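Local coordinates for K Homology domain-containing protein (Aeropyrum pernix, PDB 1TUA), which is of unknown function but, as a K Homology domain protein, probably binds RNA, at residues Asn103-Lys106 against Arg107-Arg111. Residues are numbered along the deposited sequence; the frame is centred on the assembly and turned at random.
Sequences NHLK and RIKGR
Leu-105 and Lys-109, one helical turn apart, meet where the methylene CD of the lysine lies against CG of the leucine at 3.8 Å, the two side chains slanting across each other. The branched leucine suits a buried site, and lysine the position one turn on, because its aliphatic stem can lie on the leucine while the amine reaches past it. A bend at chi3 turns the stem toward the loop beyond strand 130-133, where NZ donates a hydrogen bond to the carbonyl O of Glu-135 and a weak one to that of Gly-134. A methionine in place of Lys-109 would probably leave the carbonyl of Glu-135 without this donor and the loop less firmly tied to the helix. Ile-108 extends the apolar face, its CD1 lying 4.3 Å from CD1 of Leu-105. With chi1 at 63°, its CG1 sits between backbone N and carbonyl carbon and folds back to 3.1 Å from the carbonyl O of Leu-105. On the outer side His-104 and Arg-107 run alongside each other, ring and guanidinium planes 75° apart, and CA of His-104 lies 3.9 Å above one guanidinium face, toward its rim. A polar ring and a long charged chain suit this exposed flank, where water can reach their ends. Beneath the side chains, successive i to i+4 bonds set the spacing: Ile-108 N donates to His-104 O at 2.9 Å with an N-H...O angle of 167°, and Gly-110 N reaches Lys-106 O at 3.1 Å. Farther out, Leu-94 touches Leu-105, Ile-108 and Lys-109, while Val-98 of helix 95-98 meets His-104, Leu-105 and Ile-108. Helix 102-113 is the amphipathic helix leading into the GxxG loop of a type I KH fold, which probably contacts RNA.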
loop_
_atom_site.group_PDB
_atom_site.type_symbol
_atom_site.label_atom_id
_atom_site.label_comp_id
_atom_site.label_asym_id
_atom_site.label_seq_id
_atom_site.Cartn_x
_atom_site.Cartn_y
_atom_site.Cartn_z
ATOM N N ASN A 103 -0.848 10.549 -21.889
ATOM C CA ASN A 103 0.546 10.652 -22.300
ATOM C C ASN A 103 1.433 11.164 -21.180
ATOM O O ASN A 103 2.565 10.706 -21.027
ATOM C CB ASN A 103 0.685 11.557 -23.530
ATOM C CG ASN A 103 0.164 10.895 -24.799
ATOM O OD1 ASN A 103 0.551 9.769 -25.131
ATOM N ND2 ASN A 103 -0.712 11.594 -25.518
ATOM N N HIS A 104 0.930 12.112 -20.396
ATOM C CA HIS A 104 1.711 12.642 -19.284
ATOM C C HIS A 104 1.833 11.567 -18.208
ATOM O O HIS A 104 2.898 11.388 -17.608
ATOM C CB HIS A 104 1.055 13.909 -18.727
ATOM C CG HIS A 104 1.129 15.078 -19.661
ATOM N ND1 HIS A 104 0.605 16.317 -19.356
ATOM C CD2 HIS A 104 1.682 15.198 -20.894
ATOM C CE1 HIS A 104 0.834 17.149 -20.358
ATOM N NE2 HIS A 104 1.486 16.495 -21.304
ATOM N N LEU A 105 0.741 10.841 -17.988
ATOM C CA LEU A 105 0.721 9.761 -17.007
ATOM C C LEU A 105 1.785 8.734 -17.386
ATOM O O LEU A 105 2.578 8.304 -16.550
ATOM C CB LEU A 105 -0.652 9.097 -16.987
ATOM C CG LEU A 105 -0.793 7.884 -16.067
ATOM C CD1 LEU A 105 -0.561 8.314 -14.622
ATOM C CD2 LEU A 105 -2.171 7.265 -16.242
ATOM N N LYS A 106 1.809 8.345 -18.654
ATOM C CA LYS A 106 2.796 7.378 -19.107
ATOM C C LYS A 106 4.209 7.901 -18.889
ATOM O O LYS A 106 5.084 7.161 -18.454
ATOM C CB LYS A 106 2.595 7.044 -20.592
ATOM C CG LYS A 106 1.299 6.316 -20.906
ATOM C CD LYS A 106 1.235 5.917 -22.378
ATOM C CE LYS A 106 2.263 4.833 -22.718
ATOM N NZ LYS A 106 2.009 3.513 -22.048
ATOM N N ARG A 107 4.444 9.173 -19.183
ATOM C CA ARG A 107 5.782 9.712 -18.995
ATOM C C ARG A 107 6.227 9.705 -17.541
ATOM O O ARG A 107 7.348 9.298 -17.245
ATOM C CB ARG A 107 5.895 11.130 -19.563
ATOM C CG ARG A 107 5.966 11.160 -21.076
ATOM C CD ARG A 107 6.728 12.378 -21.553
ATOM N NE ARG A 107 6.127 13.617 -21.070
ATOM C CZ ARG A 107 4.967 14.107 -21.499
ATOM N NH1 ARG A 107 4.270 13.465 -22.431
ATOM N NH2 ARG A 107 4.503 15.243 -20.991
ATOM N N ILE A 108 5.366 10.138 -16.625
ATOM C CA ILE A 108 5.778 10.144 -15.225
ATOM C C ILE A 108 5.917 8.736 -14.661
ATOM O O ILE A 108 6.752 8.505 -13.788
ATOM C CB ILE A 108 4.821 10.959 -14.316
ATOM C CG1 ILE A 108 3.428 10.340 -14.312
ATOM C CG2 ILE A 108 4.779 12.403 -14.780
ATOM C CD1 ILE A 108 2.544 10.884 -13.209
ATOM N N LYS A 109 5.116 7.791 -15.147
ATOM C CA LYS A 109 5.239 6.425 -14.654
ATOM C C LYS A 109 6.608 5.900 -15.065
ATOM O O LYS A 109 7.225 5.113 -14.346
ATOM C CB LYS A 109 4.123 5.541 -15.212
ATOM C CG LYS A 109 2.763 5.833 -14.591
ATOM C CD LYS A 109 1.639 5.071 -15.273
ATOM C CE LYS A 109 1.655 3.597 -14.915
ATOM N NZ LYS A 109 0.629 2.833 -15.685
ATOM N N GLY A 110 7.088 6.363 -16.215
ATOM C CA GLY A 110 8.398 5.954 -16.690
ATOM C C GLY A 110 9.491 6.445 -15.753
ATOM O O GLY A 110 10.464 5.734 -15.509
ATOM N N ARG A 111 9.333 7.662 -15.233
ATOM C CA ARG A 111 10.296 8.246 -14.293
ATOM C C ARG A 111 10.231 7.529 -12.939
ATOM O O ARG A 111 11.256 7.263 -12.318
ATOM C CB ARG A 111 10.001 9.733 -14.068
ATOM C CG ARG A 111 10.206 10.617 -15.282
ATOM C CD ARG A 111 11.677 10.767 -15.617
ATOM N NE ARG A 111 12.395 11.543 -14.607
ATOM C CZ ARG A 111 13.702 11.772 -14.642
ATOM N NH1 ARG A 111 14.429 11.280 -15.638
ATOM N NH2 ARG A 111 14.283 12.491 -13.690
#